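Local coordinates for protein porin B (Pseudomonas putida, PDB 4GEY) that probably forms a carbohydrate-selective beta-barrel channel through which sugars such as glucose cross the outer membrane, at residues Y412-S415 and V419-V422; A53-G58 and D63-Y68; G176-G181 and D327-V332. The protein carries 2 engineered substitutions. All blocks are in the same frame, centred on the assembly; numbering follows the deposited sequence.

Along the chain, contact 2 comes first, contact 3 follows and contact 1 closes the series; none touches another. Contacts 1 and 2 lie about 15 Å apart, centre to centre, with nearest atoms about 6 Å apart. Strand 425-435 ties them together structurally, pairing with strand 404-414 of contact 1 and with strand 42-57 of contact 2, so that the two ends of the barrel wall meet and the barrel closes. Contact 3 is central: its centre is about 17 Å from that of contact 1 and about 25 Å from that of contact 2. There the short helix 175-178 packs on wall strand 326-337, the side chain of Trp178 about 9 Å from bound glucose.

Contact 1: residues Y412-S415 and V419-V422; sequences YIKS and VDEV. With DMU (decyl-beta-D-maltopyranoside), chain L; C8E ((hydroxyethyloxy)tri(ethyloxy)octane), chain F.
The turn that joins strands 404-414 and 425-435 of the porin barrel is pinned by Ser415 and Asp420. Evidence for the turn itself is the type I geometry of Val419 to Val422, closed by a backbone bond of 3.0 Å from Val422 N to Val419 O. Across the contact, the hydroxyl Ser415 OG donates to Asp420 OD1 at 2.6 Å and meets that oxygen on its anti lone pair, the side turned from OD2. The CB of Asp420 heads away from 412-415, but CG stands beside its own backbone N (chi1 -71°), which brings the carboxylate back toward the serine hydroxyl.

Two further groups engage this carboxylate. Lys414 NZ stands 3.9 Å from Asp420 OD1, a long salt bridge, while its hydrogen-bond partner is O49 of a second decyl maltoside molecule. The sugar head of the first maltoside offers O6 to Asp420 OD2 at 2.9 Å, and its O55 lies 2.7 Å from both OD1 and OD2, so its single proton may go to either oxygen. Several donors therefore converge on Asp420, which would probably favour its charged form.

A water adds a second link between the segments: it donates to Val422 O at 2.6 Å and accepts from Ser415 N at a longer 3.3 Å. Farther back on the strand, the ether detergent C8E lies over one face of the Tyr412 ring and the maltoside tail end, C37, at its edge. On one flank, backbone bonds tie Tyr412 and Lys414 to Ala392 and Tyr390 of strand 388-399; on the other, Ile413 pairs with Ala425 of strand 425-435.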
loop_
_atom_site.group_PDB
_atom_site.type_symbol
_atom_site.label_atom_id
_atom_site.label_comp_id
_atom_site.label_asym_id
_atom_site.label_seq_id
_atom_site.Cartn_x
_atom_site.Cartn_y
_atom_site.Cartn_z
ATOM N N TYR A 412 -14.338 4.606 9.479
ATOM C CA TYR A 412 -15.534 5.277 8.982
ATOM C C TYR A 412 -15.377 5.584 7.512
ATOM O O TYR A 412 -14.363 6.142 7.094
ATOM C CB TYR A 412 -15.771 6.584 9.732
ATOM C CG TYR A 412 -17.187 7.123 9.609
ATOM C CD1 TYR A 412 -18.259 6.453 10.194
ATOM C CD2 TYR A 412 -17.447 8.305 8.933
ATOM C CE1 TYR A 412 -19.550 6.945 10.096
ATOM C CE2 TYR A 412 -18.742 8.805 8.828
ATOM C CZ TYR A 412 -19.787 8.122 9.409
ATOM O OH TYR A 412 -21.074 8.610 9.302
ATOM N N ILE A 413 -16.392 5.243 6.727
ATOM C CA ILE A 413 -16.325 5.384 5.279
ATOM C C ILE A 413 -17.524 6.138 4.705
ATOM O O ILE A 413 -18.662 5.677 4.787
ATOM C CB ILE A 413 -16.244 4.007 4.610
ATOM C CG1 ILE A 413 -15.180 3.158 5.293
ATOM C CG2 ILE A 413 -15.903 4.140 3.147
ATOM C CD1 ILE A 413 -15.422 1.723 5.112
ATOM N N LYS A 414 -17.255 7.295 4.110
ATOM C CA LYS A 414 -18.292 8.107 3.504
ATOM C C LYS A 414 -18.308 7.859 2.004
ATOM O O LYS A 414 -17.278 7.998 1.339
ATOM C CB LYS A 414 -18.027 9.583 3.781
ATOM C CG LYS A 414 -19.199 10.484 3.443
ATOM C CD LYS A 414 -18.795 11.576 2.467
ATOM C CE LYS A 414 -19.600 11.498 1.178
ATOM N NZ LYS A 414 -21.060 11.718 1.367
ATOM N N SER A 415 -19.476 7.500 1.477
ATOM C CA SER A 415 -19.603 7.116 0.074
ATOM C C SER A 415 -18.585 6.058 -0.345
ATOM O O SER A 415 -17.602 6.367 -1.018
ATOM C CB SER A 415 -19.478 8.333 -0.843
ATOM O OG SER A 415 -20.518 9.257 -0.598
ATOM N N VAL A 419 -19.842 6.349 -4.143
ATOM C CA VAL A 419 -21.267 6.334 -4.403
ATOM C C VAL A 419 -22.087 6.918 -3.262
ATOM O O VAL A 419 -22.269 6.290 -2.214
ATOM C CB VAL A 419 -21.755 4.933 -4.738
ATOM C CG1 VAL A 419 -23.233 4.965 -5.067
ATOM C CG2 VAL A 419 -20.963 4.397 -5.902
ATOM N N ASP A 420 -22.604 8.123 -3.491
ATOM C CA ASP A 420 -23.364 8.835 -2.477
ATOM C C ASP A 420 -24.621 8.099 -2.054
ATOM O O ASP A 420 -25.168 8.361 -0.983
ATOM C CB ASP A 420 -23.716 10.224 -2.972
ATOM C CG ASP A 420 -22.512 11.124 -3.036
ATOM O OD1 ASP A 420 -21.497 10.811 -2.377
ATOM O OD2 ASP A 420 -22.578 12.146 -3.739
ATOM N N GLU A 421 -25.063 7.164 -2.880
ATOM C CA GLU A 421 -26.278 6.422 -2.578
ATOM C C GLU A 421 -26.038 5.297 -1.569
ATOM O O GLU A 421 -26.980 4.655 -1.122
ATOM C CB GLU A 421 -26.929 5.888 -3.859
ATOM C CG GLU A 421 -27.582 6.991 -4.725
ATOM C CD GLU A 421 -26.589 8.035 -5.249
ATOM O OE1 GLU A 421 -25.427 7.667 -5.543
ATOM O OE2 GLU A 421 -26.970 9.229 -5.355
ATOM N N VAL A 422 -24.778 5.076 -1.204
ATOM C CA VAL A 422 -24.441 4.050 -0.230
ATOM C C VAL A 422 -24.232 4.733 1.108
ATOM O O VAL A 422 -23.457 5.680 1.205
ATOM C CB VAL A 422 -23.147 3.271 -0.622
ATOM C CG1 VAL A 422 -22.713 2.365 0.514
ATOM C CG2 VAL A 422 -23.343 2.467 -1.904
HETATM C C1 DMU L . -19.805 14.699 -1.221
HETATM C C2 DMU L . -20.284 14.572 -2.580
HETATM C C3 DMU L . -21.571 15.184 -3.005
HETATM C C4 DMU L . -22.077 16.320 -2.085
HETATM O O5 DMU L . -21.853 15.872 -0.624
HETATM C C6 DMU L . -20.457 15.663 -0.337
HETATM O O7 DMU L . -21.448 15.732 -4.340
HETATM O O16 DMU L . -20.313 15.341 1.055
HETATM C C18 DMU L . -19.368 16.078 1.832
HETATM C C19 DMU L . -18.938 15.487 3.200
HETATM C C22 DMU L . -17.489 14.908 3.392
HETATM C C25 DMU L . -17.168 14.332 4.773
HETATM C C28 DMU L . -15.935 13.476 4.990
HETATM C C31 DMU L . -15.959 12.528 6.172
HETATM C C34 DMU L . -14.677 11.871 6.636
HETATM C C37 DMU L . -14.737 10.468 7.155
HETATM O O49 DMU L . -18.354 15.021 -1.325
HETATM O O55 DMU L . -20.192 13.150 -2.954
HETATM C C57 DMU L . -23.373 16.662 -2.282
HETATM O O61 DMU L . -24.105 17.036 -1.166
HETATM C C5 DMU L . -22.771 16.384 -6.241
HETATM C C7 DMU L . -24.116 16.856 -6.146
HETATM C C8 DMU L . -25.117 15.784 -6.124
HETATM C C9 DMU L . -24.916 14.805 -4.933
HETATM O O1 DMU L . -23.419 14.588 -4.663
HETATM C C10 DMU L . -22.354 15.308 -5.329
HETATM O O2 DMU L . -26.400 16.330 -6.015
HETATM O O3 DMU L . -21.862 17.531 -6.117
HETATM O O4 DMU L . -24.359 17.718 -7.300
HETATM C C11 DMU L . -25.478 13.634 -5.167
HETATM O O6 DMU L . -25.385 12.666 -4.184
HETATM C C7 C8E F . -12.878 7.145 12.631
HETATM C C8 C8E F . -14.074 6.587 13.395
HETATM O O9 C8E F . -14.955 7.650 13.679
HETATM C C10 C8E F . -16.321 7.316 13.557
HETATM C C11 C8E F . -17.174 8.560 13.798
HETATM O O12 C8E F . -18.534 8.279 13.543
HETATM C C13 C8E F . -19.204 9.423 13.048
HETATM C C14 C8E F . -20.723 9.260 13.067
HETATM O O15 C8E F . -21.297 10.547 13.178
HETATM C C16 C8E F . -21.790 11.061 11.956
HETATM C C17 C8E F . -23.050 10.314 11.524
HETATM O O18 C8E F . -24.117 10.691 12.366
HETATM C C19 C8E F . -24.935 11.692 11.798
HETATM C C20 C8E F . -26.266 11.691 12.541
HETATM O O21 C8E F . -26.121 10.992 13.765
HETATM O O HOH W 1 -22.676 7.921 2.149
#

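Contact 2: residues A53-G58 and D63-Y68; sequences AGNLHG and DKTARY. With DMU (decyl-beta-D-maltopyranoside), chain N; C8E ((hydroxyethyloxy)tri(ethyloxy)octane), chain H.
Ala53 and Arg67 form the regular, tightly paired part of a beta hairpin in the porin barrel, strands 42-57 and 66-79, whose short segments run antiparallel with axes at 162°. They are a hydrogen-bonded pair: Ala53 N donates to Arg67 O at 2.9 Å, and Arg67 N to Ala53 O at 2.7 Å. Both side chains stand on the face met by helix 103-108 and nearby loops, where Arg67 NE forms a salt bridge with Asp106. The guanidinium also curls back along its own strand, NH1 bonding to both Thr65 OG1 and Ala66 O.

Toward the turn the regular pairing gives way to side chains. Asn55 replaces it with a two-pronged grip: OD1 accepts from Thr65 N at 3.0 Å, while ND2 donates to Asp63 O, also at 3.0 Å. With CG held between the backbone N and the carbonyl carbon (chi1 55°), the amide is carried toward the opposing chain. Asp63 O lies almost in the amide plane of Asn55, although ND2 itself stands well above the carbonyl plane of Asp63. Both amide ends are thus used, which fixes the flip of the group.

The far end is looser, and Leu56, His57 and Lys64 are exposed there. Leu56 and His57 both face Leu426 of strand 425-435, a classic beta bulge on the other side of strand 42-57. Lys64 runs nearly extended past Asn55 O until a bend at the last torsion (chi4 -38°) brings NZ 2.9 Å from Leu56 O, approaching from above the carbonyl plane.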
loop_
_atom_site.group_PDB
_atom_site.type_symbol
_atom_site.label_atom_id
_atom_site.label_comp_id
_atom_site.label_asym_id
_atom_site.label_seq_id
_atom_site.Cartn_x
_atom_site.Cartn_y
_atom_site.Cartn_z
ATOM N N ALA A 53 -12.393 -7.556 10.432
ATOM C CA ALA A 53 -13.313 -6.433 10.224
ATOM C C ALA A 53 -14.775 -6.862 10.265
ATOM O O ALA A 53 -15.161 -7.890 9.694
ATOM C CB ALA A 53 -13.007 -5.726 8.930
ATOM N N GLY A 54 -15.587 -6.070 10.952
ATOM C CA GLY A 54 -17.002 -6.345 11.044
ATOM C C GLY A 54 -17.792 -5.062 10.926
ATOM O O GLY A 54 -17.430 -4.057 11.526
ATOM N N ASN A 55 -18.864 -5.087 10.142
ATOM C CA ASN A 55 -19.680 -3.895 9.957
ATOM C C ASN A 55 -20.592 -3.671 11.149
ATOM O O ASN A 55 -21.212 -4.607 11.648
ATOM C CB ASN A 55 -20.477 -3.964 8.651
ATOM C CG ASN A 55 -21.336 -5.209 8.548
ATOM O OD1 ASN A 55 -20.905 -6.322 8.886
ATOM N ND2 ASN A 55 -22.567 -5.028 8.069
ATOM N N LEU A 56 -20.636 -2.429 11.620
ATOM C CA LEU A 56 -21.448 -2.073 12.774
ATOM C C LEU A 56 -22.684 -1.290 12.351
ATOM O O LEU A 56 -23.741 -1.369 13.004
ATOM C CB LEU A 56 -20.634 -1.259 13.776
ATOM C CG LEU A 56 -19.471 -2.003 14.423
ATOM C CD1 LEU A 56 -18.515 -1.022 15.062
ATOM C CD2 LEU A 56 -19.998 -2.961 15.453
ATOM N N HIS A 57 -22.551 -0.555 11.249
ATOM C CA HIS A 57 -23.622 0.306 10.774
ATOM C C HIS A 57 -23.379 0.783 9.335
ATOM O O HIS A 57 -22.259 1.144 8.977
ATOM C CB HIS A 57 -23.752 1.498 11.725
ATOM C CG HIS A 57 -24.841 2.451 11.359
ATOM N ND1 HIS A 57 -26.095 2.402 11.934
ATOM C CD2 HIS A 57 -24.867 3.484 10.484
ATOM C CE1 HIS A 57 -26.848 3.358 11.421
ATOM N NE2 HIS A 57 -26.128 4.028 10.537
ATOM N N GLY A 58 -24.427 0.777 8.512
ATOM C CA GLY A 58 -24.363 1.374 7.183
ATOM C C GLY A 58 -23.698 0.540 6.111
ATOM O O GLY A 58 -23.663 -0.683 6.204
ATOM N N ASP A 63 -26.558 -6.254 6.874
ATOM C CA ASP A 63 -26.519 -7.520 7.608
ATOM C C ASP A 63 -25.159 -7.621 8.292
ATOM O O ASP A 63 -24.122 -7.610 7.622
ATOM C CB ASP A 63 -26.704 -8.682 6.642
ATOM C CG ASP A 63 -26.695 -10.024 7.331
ATOM O OD1 ASP A 63 -25.598 -10.605 7.492
ATOM O OD2 ASP A 63 -27.785 -10.505 7.707
ATOM N N LYS A 64 -25.154 -7.699 9.616
ATOM C CA LYS A 64 -23.904 -7.649 10.374
ATOM C C LYS A 64 -23.194 -8.994 10.335
ATOM O O LYS A 64 -23.787 -10.034 10.634
ATOM C CB LYS A 64 -24.160 -7.223 11.820
ATOM C CG LYS A 64 -24.857 -5.880 11.942
ATOM C CD LYS A 64 -24.950 -5.371 13.382
ATOM C CE LYS A 64 -25.898 -4.173 13.448
ATOM N NZ LYS A 64 -25.733 -3.300 12.238
ATOM N N THR A 65 -21.924 -8.965 9.947
ATOM C CA THR A 65 -21.102 -10.164 9.891
ATOM C C THR A 65 -19.661 -9.776 10.208
ATOM O O THR A 65 -19.397 -8.666 10.670
ATOM C CB THR A 65 -21.181 -10.838 8.502
ATOM O OG1 THR A 65 -20.435 -12.060 8.501
ATOM C CG2 THR A 65 -20.613 -9.935 7.454
ATOM N N ALA A 66 -18.724 -10.683 9.974
ATOM C CA ALA A 66 -17.329 -10.350 10.206
ATOM C C ALA A 66 -16.408 -11.087 9.241
ATOM O O ALA A 66 -16.675 -12.222 8.835
ATOM C CB ALA A 66 -16.937 -10.622 11.654
ATOM N N ARG A 67 -15.324 -10.431 8.853
ATOM C CA ARG A 67 -14.420 -11.061 7.920
ATOM C C ARG A 67 -13.018 -11.042 8.457
ATOM O O ARG A 67 -12.666 -10.186 9.265
ATOM C CB ARG A 67 -14.526 -10.419 6.540
ATOM C CG ARG A 67 -15.892 -10.626 5.901
ATOM C CD ARG A 67 -16.075 -12.071 5.505
ATOM N NE ARG A 67 -17.383 -12.334 4.913
ATOM C CZ ARG A 67 -18.475 -12.608 5.616
ATOM N NH1 ARG A 67 -18.413 -12.644 6.940
ATOM N NH2 ARG A 67 -19.625 -12.836 5.002
ATOM N N TYR A 68 -12.232 -12.022 8.041
ATOM C CA TYR A 68 -10.876 -12.137 8.527
ATOM C C TYR A 68 -9.935 -12.431 7.384
ATOM O O TYR A 68 -10.227 -13.240 6.508
ATOM C CB TYR A 68 -10.765 -13.234 9.575
ATOM C CG TYR A 68 -9.361 -13.429 10.090
ATOM C CD1 TYR A 68 -8.824 -12.572 11.040
ATOM C CD2 TYR A 68 -8.570 -14.472 9.628
ATOM C CE1 TYR A 68 -7.542 -12.750 11.513
ATOM C CE2 TYR A 68 -7.295 -14.664 10.096
ATOM C CZ TYR A 68 -6.792 -13.804 11.041
ATOM O OH TYR A 68 -5.526 -13.993 11.502
HETATM C C1 DMU N . -15.386 -16.836 10.056
HETATM C C2 DMU N . -16.344 -17.308 9.086
HETATM C C3 DMU N . -17.757 -16.904 9.273
HETATM C C4 DMU N . -17.963 -15.445 9.757
HETATM O O5 DMU N . -16.810 -15.006 10.679
HETATM C C6 DMU N . -15.474 -15.423 10.345
HETATM O O7 DMU N . -18.498 -17.075 8.038
HETATM O O16 DMU N . -14.645 -15.092 11.459
HETATM C C18 DMU N . -13.882 -13.898 11.470
HETATM C C19 DMU N . -13.225 -13.542 12.824
HETATM C C22 DMU N . -12.175 -14.544 13.398
HETATM C C25 DMU N . -11.354 -14.060 14.589
HETATM C C28 DMU N . -9.904 -13.662 14.394
HETATM C C31 DMU N . -9.205 -12.927 15.523
HETATM O O49 DMU N . -14.003 -17.120 9.589
HETATM O O55 DMU N . -16.237 -18.770 8.963
HETATM C C57 DMU N . -19.112 -15.306 10.460
HETATM O O61 DMU N . -19.406 -14.050 10.974
HETATM C C5 DMU N . -20.207 -17.907 6.675
HETATM C C7 DMU N . -20.789 -16.650 6.319
HETATM C C8 DMU N . -21.919 -16.219 7.182
HETATM C C9 DMU N . -21.849 -16.608 8.709
HETATM O O1 DMU N . -20.628 -17.515 9.028
HETATM C C10 DMU N . -19.637 -17.901 8.019
HETATM O O2 DMU N . -22.117 -14.832 7.062
HETATM O O3 DMU N . -19.182 -18.313 5.694
HETATM O O4 DMU N . -21.231 -16.768 4.939
HETATM C C11 DMU N . -22.964 -17.200 9.111
HETATM O O6 DMU N . -24.133 -16.466 9.047
HETATM C C1 C8E H . -11.521 -19.111 9.003
HETATM C C2 C8E H . -11.166 -18.559 10.374
HETATM C C3 C8E H . -9.660 -18.304 10.453
HETATM C C4 C8E H . -9.309 -17.402 11.635
HETATM C C5 C8E H . -8.382 -18.085 12.638
HETATM C C6 C8E H . -7.299 -17.119 13.125
HETATM C C7 C8E H . -7.650 -16.498 14.471
HETATM C C8 C8E H . -6.711 -15.353 14.842
HETATM O O9 C8E H . -5.716 -15.768 15.754
HETATM C C10 C8E H . -4.545 -14.988 15.642
#

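Contact 3: residues G176-G181 and D327-V332; sequences GNWVGG and DNYQQV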
loop_
_atom_site.group_PDB
_atom_site.type_symbol
_atom_site.label_atom_id
_atom_site.label_comp_id
_atom_site.label_asym_id
_atom_site.label_seq_id
_atom_site.Cartn_x
_atom_site.Cartn_y
_atom_site.Cartn_z
ATOM N N GLY A 176 0.290 2.989 -5.392
ATOM C CA GLY A 176 -0.052 1.596 -5.592
ATOM C C GLY A 176 -1.527 1.265 -5.419
ATOM O O GLY A 176 -2.007 0.251 -5.912
ATOM N N ASN A 177 -2.258 2.112 -4.708
ATOM C CA ASN A 177 -3.672 1.859 -4.518
ATOM C C ASN A 177 -4.512 2.423 -5.662
ATOM O O ASN A 177 -5.396 1.754 -6.191
ATOM C CB ASN A 177 -4.116 2.402 -3.166
ATOM C CG ASN A 177 -3.484 1.648 -2.015
ATOM O OD1 ASN A 177 -3.205 0.448 -2.123
ATOM N ND2 ASN A 177 -3.237 2.346 -0.913
ATOM N N TRP A 178 -4.206 3.644 -6.065
ATOM C CA TRP A 178 -5.060 4.361 -7.001
ATOM C C TRP A 178 -4.668 4.182 -8.470
ATOM O O TRP A 178 -5.431 4.540 -9.373
ATOM C CB TRP A 178 -5.124 5.838 -6.588
ATOM C CG TRP A 178 -5.161 5.976 -5.089
ATOM C CD1 TRP A 178 -4.419 6.820 -4.321
ATOM C CD2 TRP A 178 -5.963 5.209 -4.178
ATOM N NE1 TRP A 178 -4.716 6.637 -2.990
ATOM C CE2 TRP A 178 -5.662 5.653 -2.880
ATOM C CE3 TRP A 178 -6.916 4.195 -4.338
ATOM C CZ2 TRP A 178 -6.270 5.121 -1.761
ATOM C CZ3 TRP A 178 -7.507 3.667 -3.224
ATOM C CH2 TRP A 178 -7.189 4.129 -1.957
ATOM N N VAL A 179 -3.483 3.631 -8.705
ATOM C CA VAL A 179 -3.110 3.191 -10.042
ATOM C C VAL A 179 -2.601 1.748 -9.899
ATOM O O VAL A 179 -1.697 1.273 -10.584
ATOM C CB VAL A 179 -2.196 4.253 -10.793
ATOM C CG1 VAL A 179 -1.115 4.790 -9.911
ATOM C CG2 VAL A 179 -1.640 3.741 -12.130
ATOM N N GLY A 180 -3.248 1.042 -8.980
ATOM C CA GLY A 180 -2.952 -0.355 -8.722
ATOM C C GLY A 180 -3.229 -1.306 -9.868
ATOM O O GLY A 180 -2.908 -2.488 -9.769
ATOM N N GLY A 181 -3.820 -0.802 -10.952
ATOM C CA GLY A 181 -3.999 -1.603 -12.149
ATOM C C GLY A 181 -2.689 -1.911 -12.872
ATOM O O GLY A 181 -2.611 -2.914 -13.583
ATOM N N ASP A 327 -8.781 10.323 -9.824
ATOM C CA ASP A 327 -8.315 11.587 -10.375
ATOM C C ASP A 327 -7.121 12.080 -9.551
ATOM O O ASP A 327 -6.041 12.381 -10.083
ATOM C CB ASP A 327 -9.474 12.578 -10.238
ATOM C CG ASP A 327 -9.303 13.807 -11.070
ATOM O OD1 ASP A 327 -8.171 14.325 -11.155
ATOM O OD2 ASP A 327 -10.316 14.268 -11.636
ATOM N N ASN A 328 -7.355 12.164 -8.241
ATOM C CA ASN A 328 -6.417 12.717 -7.285
ATOM C C ASN A 328 -6.803 12.180 -5.910
ATOM O O ASN A 328 -7.928 11.729 -5.725
ATOM C CB ASN A 328 -6.460 14.253 -7.315
ATOM C CG ASN A 328 -7.795 14.831 -6.809
ATOM O OD1 ASN A 328 -8.150 14.677 -5.639
ATOM N ND2 ASN A 328 -8.519 15.525 -7.688
ATOM N N TYR A 329 -5.884 12.215 -4.950
ATOM C CA TYR A 329 -6.165 11.711 -3.608
ATOM C C TYR A 329 -5.391 12.478 -2.547
ATOM O O TYR A 329 -4.265 12.904 -2.779
ATOM C CB TYR A 329 -5.850 10.219 -3.542
ATOM C CG TYR A 329 -5.261 9.707 -2.250
ATOM C CD1 TYR A 329 -3.890 9.713 -2.034
ATOM C CD2 TYR A 329 -6.073 9.149 -1.270
ATOM C CE1 TYR A 329 -3.347 9.209 -0.854
ATOM C CE2 TYR A 329 -5.540 8.634 -0.092
ATOM C CZ TYR A 329 -4.179 8.667 0.112
ATOM O OH TYR A 329 -3.644 8.174 1.286
ATOM N N GLN A 330 -6.004 12.674 -1.390
ATOM C CA GLN A 330 -5.332 13.362 -0.300
ATOM C C GLN A 330 -5.506 12.555 0.967
ATOM O O GLN A 330 -6.481 11.813 1.125
ATOM C CB GLN A 330 -5.888 14.769 -0.087
ATOM C CG GLN A 330 -5.757 15.683 -1.290
ATOM C CD GLN A 330 -6.802 15.389 -2.348
ATOM O OE1 GLN A 330 -7.959 15.140 -2.029
ATOM N NE2 GLN A 330 -6.391 15.387 -3.608
ATOM N N GLN A 331 -4.556 12.708 1.879
ATOM C CA GLN A 331 -4.668 12.045 3.149
ATOM C C GLN A 331 -3.889 12.810 4.192
ATOM O O GLN A 331 -2.763 13.241 3.958
ATOM C CB GLN A 331 -4.177 10.613 3.013
ATOM C CG GLN A 331 -3.986 9.859 4.298
ATOM C CD GLN A 331 -2.578 9.346 4.402
ATOM O OE1 GLN A 331 -1.647 10.132 4.536
ATOM N NE2 GLN A 331 -2.403 8.029 4.301
ATOM N N VAL A 332 -4.513 12.990 5.345
ATOM C CA VAL A 332 -3.900 13.690 6.458
ATOM C C VAL A 332 -4.150 12.862 7.716
ATOM O O VAL A 332 -5.199 12.222 7.841
ATOM C CB VAL A 332 -4.498 15.108 6.570
ATOM C CG1 VAL A 332 -4.565 15.565 7.986
ATOM C CG2 VAL A 332 -3.664 16.075 5.763
#
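Aromatic packing carries this contact, in which Trp178 at the end of the short helix 175-178 meets Tyr329 on barrel strand 326-337. The indole nitrogen does most of the touching: Trp178 NE1 sits 3.1 Å above the mean plane of the Tyr329 ring, over its centre, and 3.2 Å from Tyr329 CG. The planes meet obliquely, at 49°; the five-membered ring and the phenol ring have centroids 4.2 Å apart.

Apolar contacts widen the patch. Trp178 CD1 lies 3.7 Å from Tyr329 CG, and Trp178 CZ2 is 4.0 Å from Tyr329 CE2. Both residues aim their CB at the other segment. With CG beside the backbone N (chi1 -38°), the indole reaches toward the strand and presents NE1 to the phenol.

Hydrogen bonds flank the pair: Tyr329 OH bonds to Ala169 O, which restrains the outer end of the phenol, and the backbone carbonyl of Trp178 accepts from Asn324 ND2. Separately, on the strand's other face, Gln330 NE2 donates to Asn328 OD1 at 2.8 Å. Just past the helix, Gly180 O accepts from Arg125, a glucose-pocket residue, consistent with a second-shell link to the sugar site.

Thr317 of strand 309-319 and Ile355 of strand 347-357 each touch both Trp178 and Tyr329, so the helix end is packed against three successive strands of the barrel wall.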